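Local structure of fiber (Human adenovirus 48, 6FJQ) at residues A[4-15]-A[82-91]. The protein forms the trimeric knob at the tip of the adenovirus fiber, which probably makes the first attachment of the virus to host-cell receptors. Sequence-based numbering, arbitrary orientation.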
# COMPACT_ATOMS: atom_id res chain seq x y z
N THR A 4 4.73 15.82 -9.82
CA THR A 4 4.68 14.43 -10.29
C THR A 4 5.86 14.25 -11.25
O THR A 4 6.00 14.98 -12.21
CB THR A 4 3.34 14.09 -11.03
OG1 THR A 4 2.20 14.61 -10.31
CG2 THR A 4 3.20 12.60 -11.22
N LEU A 5 6.72 13.32 -10.94
CA LEU A 5 7.95 13.09 -11.69
C LEU A 5 7.84 11.65 -12.08
O LEU A 5 7.67 10.82 -11.22
CB LEU A 5 9.14 13.33 -10.75
CG LEU A 5 10.57 12.93 -11.07
CD1 LEU A 5 11.22 13.85 -12.07
CD2 LEU A 5 11.34 12.98 -9.80
N TRP A 6 7.91 11.37 -13.36
CA TRP A 6 7.51 10.07 -13.86
C TRP A 6 8.20 9.62 -15.15
O TRP A 6 9.10 10.24 -15.67
CB TRP A 6 5.99 10.05 -14.02
CG TRP A 6 5.41 10.82 -15.16
CD1 TRP A 6 6.03 11.74 -15.94
CD2 TRP A 6 4.06 10.75 -15.61
NE1 TRP A 6 5.14 12.28 -16.84
CE2 TRP A 6 3.92 11.69 -16.65
CE3 TRP A 6 2.95 10.00 -15.23
CZ2 TRP A 6 2.73 11.88 -17.32
CZ3 TRP A 6 1.77 10.17 -15.90
CH2 TRP A 6 1.66 11.10 -16.94
N THR A 7 7.76 8.49 -15.65
CA THR A 7 8.24 7.87 -16.81
C THR A 7 7.33 8.37 -17.94
O THR A 7 6.20 7.91 -18.08
CB THR A 7 8.10 6.36 -16.41
OG1 THR A 7 9.25 5.61 -16.80
CG2 THR A 7 6.79 5.74 -16.85
N THR A 8 7.82 9.31 -18.75
CA THR A 8 6.97 9.97 -19.79
C THR A 8 6.31 8.87 -20.63
O THR A 8 6.96 7.88 -20.98
CB THR A 8 7.69 11.04 -20.68
OG1 THR A 8 8.95 10.56 -21.12
CG2 THR A 8 7.91 12.40 -19.89
N PRO A 9 5.00 9.00 -20.88
CA PRO A 9 4.30 8.04 -21.77
C PRO A 9 4.80 8.08 -23.18
O PRO A 9 4.64 9.10 -23.84
CB PRO A 9 2.84 8.50 -21.73
CG PRO A 9 2.71 9.26 -20.45
CD PRO A 9 4.06 9.78 -20.07
N ASP A 10 5.46 6.99 -23.59
CA ASP A 10 5.94 6.76 -24.98
C ASP A 10 5.62 5.29 -25.26
O ASP A 10 5.68 4.48 -24.33
CB ASP A 10 7.46 7.03 -25.09
CG ASP A 10 7.91 7.41 -26.50
OD1 ASP A 10 7.42 8.43 -27.00
OD2 ASP A 10 8.77 6.71 -27.08
N PRO A 11 5.25 4.94 -26.52
CA PRO A 11 5.03 3.47 -26.74
C PRO A 11 6.34 2.64 -26.61
O PRO A 11 6.29 1.42 -26.35
CB PRO A 11 4.43 3.40 -28.15
CG PRO A 11 4.34 4.80 -28.66
CD PRO A 11 5.12 5.72 -27.75
N SER A 12 7.48 3.34 -26.73
CA SER A 12 8.80 2.74 -26.70
C SER A 12 9.21 2.17 -25.36
O SER A 12 8.85 2.70 -24.31
CB SER A 12 9.84 3.78 -27.09
OG SER A 12 11.07 3.12 -27.35
N PRO A 13 10.03 1.12 -25.39
CA PRO A 13 10.74 0.68 -24.20
C PRO A 13 11.79 1.67 -23.74
O PRO A 13 12.34 2.41 -24.54
CB PRO A 13 11.40 -0.61 -24.68
CG PRO A 13 10.51 -1.10 -25.77
CD PRO A 13 10.13 0.14 -26.48
N ASN A 14 12.08 1.64 -22.45
CA ASN A 14 12.90 2.69 -21.81
C ASN A 14 13.89 2.19 -20.74
O ASN A 14 14.49 3.00 -20.02
CB ASN A 14 11.94 3.73 -21.18
CG ASN A 14 11.04 3.15 -20.09
OD1 ASN A 14 11.03 1.96 -19.78
ND2 ASN A 14 10.37 4.05 -19.40
N CYS A 15 14.10 0.88 -20.67
CA CYS A 15 14.82 0.30 -19.56
C CYS A 15 15.72 -0.86 -19.99
O CYS A 15 15.44 -1.55 -21.00
CB CYS A 15 13.80 -0.16 -18.52
SG CYS A 15 14.51 -0.60 -16.96
N SER A 82 19.20 1.88 -14.79
CA SER A 82 18.51 0.95 -15.69
C SER A 82 17.59 1.71 -16.60
O SER A 82 17.34 1.28 -17.72
CB SER A 82 17.68 -0.09 -14.94
OG SER A 82 18.47 -0.83 -14.04
N LEU A 83 17.07 2.84 -16.10
CA LEU A 83 16.08 3.61 -16.82
C LEU A 83 16.78 4.61 -17.70
O LEU A 83 17.72 5.22 -17.24
CB LEU A 83 15.19 4.33 -15.83
CG LEU A 83 14.09 5.23 -16.42
CD1 LEU A 83 13.09 4.44 -17.25
CD2 LEU A 83 13.41 5.93 -15.26
N ASP A 84 16.32 4.77 -18.94
CA ASP A 84 16.94 5.73 -19.89
C ASP A 84 16.52 7.15 -19.49
O ASP A 84 15.33 7.42 -19.36
CB ASP A 84 16.52 5.43 -21.32
CG ASP A 84 17.32 6.17 -22.38
OD1 ASP A 84 17.85 7.25 -22.15
OD2 ASP A 84 17.42 5.68 -23.50
N LYS A 85 17.50 8.04 -19.30
CA LYS A 85 17.26 9.43 -18.97
C LYS A 85 16.23 10.15 -19.85
O LYS A 85 15.49 11.03 -19.38
CB LYS A 85 18.55 10.19 -19.08
CG LYS A 85 19.52 9.95 -17.97
CD LYS A 85 20.41 11.15 -17.70
CE LYS A 85 19.66 12.30 -17.02
NZ LYS A 85 20.63 13.44 -16.97
N GLU A 86 16.20 9.81 -21.14
CA GLU A 86 15.36 10.52 -22.08
C GLU A 86 13.88 10.29 -21.77
O GLU A 86 13.08 11.13 -22.10
CB GLU A 86 15.76 10.19 -23.53
CG GLU A 86 15.40 11.26 -24.52
CD GLU A 86 14.93 10.61 -25.79
OE1 GLU A 86 13.73 10.22 -25.91
OE2 GLU A 86 15.81 10.41 -26.64
N TYR A 87 13.53 9.18 -21.11
CA TYR A 87 12.14 8.84 -20.78
C TYR A 87 11.74 9.24 -19.33
O TYR A 87 10.71 8.79 -18.81
CB TYR A 87 11.90 7.33 -21.02
CG TYR A 87 12.10 6.90 -22.47
CD1 TYR A 87 13.37 6.59 -22.96
CD2 TYR A 87 11.05 6.84 -23.37
CE1 TYR A 87 13.58 6.23 -24.29
CE2 TYR A 87 11.26 6.47 -24.69
CZ TYR A 87 12.52 6.17 -25.14
OH TYR A 87 12.71 5.83 -26.46
N TRP A 88 12.52 10.12 -18.70
CA TRP A 88 12.28 10.48 -17.28
C TRP A 88 12.30 11.99 -17.05
O TRP A 88 13.35 12.61 -17.13
CB TRP A 88 13.32 9.81 -16.42
CG TRP A 88 13.31 10.13 -14.99
CD1 TRP A 88 14.18 10.96 -14.32
CD2 TRP A 88 12.46 9.58 -14.00
NE1 TRP A 88 13.91 10.96 -12.97
CE2 TRP A 88 12.84 10.12 -12.76
CE3 TRP A 88 11.39 8.67 -14.03
CZ2 TRP A 88 12.19 9.77 -11.57
CZ3 TRP A 88 10.75 8.34 -12.83
CH2 TRP A 88 11.15 8.88 -11.64
N ASN A 89 11.13 12.56 -16.76
CA ASN A 89 11.02 13.96 -16.46
C ASN A 89 9.77 14.20 -15.63
O ASN A 89 9.07 13.28 -15.36
CB ASN A 89 11.03 14.76 -17.78
CG ASN A 89 11.68 16.16 -17.63
OD1 ASN A 89 12.61 16.41 -16.82
ND2 ASN A 89 11.19 17.07 -18.43
N TYR A 90 9.55 15.44 -15.20
CA TYR A 90 8.28 15.93 -14.63
C TYR A 90 7.12 15.80 -15.63
O TYR A 90 7.31 15.57 -16.83
CB TYR A 90 8.40 17.42 -14.20
CG TYR A 90 9.28 17.69 -12.99
CD1 TYR A 90 8.79 17.53 -11.69
CD2 TYR A 90 10.61 18.14 -13.14
CE1 TYR A 90 9.60 17.78 -10.58
CE2 TYR A 90 11.42 18.38 -12.02
CZ TYR A 90 10.91 18.19 -10.75
OH TYR A 90 11.69 18.41 -9.66
N ARG A 91 5.92 15.96 -15.12
CA ARG A 91 4.70 15.88 -15.92
C ARG A 91 4.45 17.28 -16.46
O ARG A 91 4.73 18.26 -15.78
CB ARG A 91 3.55 15.38 -15.02
CG ARG A 91 2.22 15.19 -15.73
CD ARG A 91 1.40 13.96 -15.28
NE ARG A 91 -0.05 14.18 -15.12
CZ ARG A 91 -0.95 14.35 -16.10
NH1 ARG A 91 -0.64 14.37 -17.39
NH2 ARG A 91 -2.21 14.50 -15.77
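W6 and N89 form the hydrogen-bonded pair at the middle of a short antiparallel ladder: W6 N gives a nearly straight bond to N89 O (3.0 Å, 173° at the hydrogen), and N89 N answers to W6 O. R91 N to T4 O extends the ladder at one end. At the other, T8 N reaches Y87 O at 2.9 Å, lying above the carbonyl plane, while T8 OG1 adds a weak bond to the same oxygen. Farther along, where the chain has turned back through its prolines, D84 N bonds to N14 O at 2.8 Å.

Aromatic rings supply most of the side-chain packing. With chi1 at 74°, W6 CG sits between its backbone N and carbonyl carbon, and the indole stands out from the sheet face that it shares with N89. R91 CD packs over one face of its six-membered ring, toward the rim, 3.5 Å from the centroid, and P9 CD touches the opposite face near its rim. On the other side of the ladder, L5 CD1 stands almost exactly on the normal of the Y90 ring, 4.3 Å from its centroid, while L5 CG meets W88 CZ2 at 3.6 Å. The Y87 ring lies across the mouth of the 8-14 bend: N14 CB packs over one face, 3.9 Å from the centroid, and D10 OD2 approaches the edge at CE2.

Strand 4-7 runs between strand 23-32 and strand 88-90, the latter outermost in this chain's five-stranded sheet of the knob's beta-sandwich. N14 OD1 and T7 OG1 bond to the L25 backbone, and W88 reaches F27, L29 and, on strand 64-71 of the other sheet, F71. At the R91 end, a neighbouring subunit of the trimer packs its S34 on T4 and its Q194 on R91.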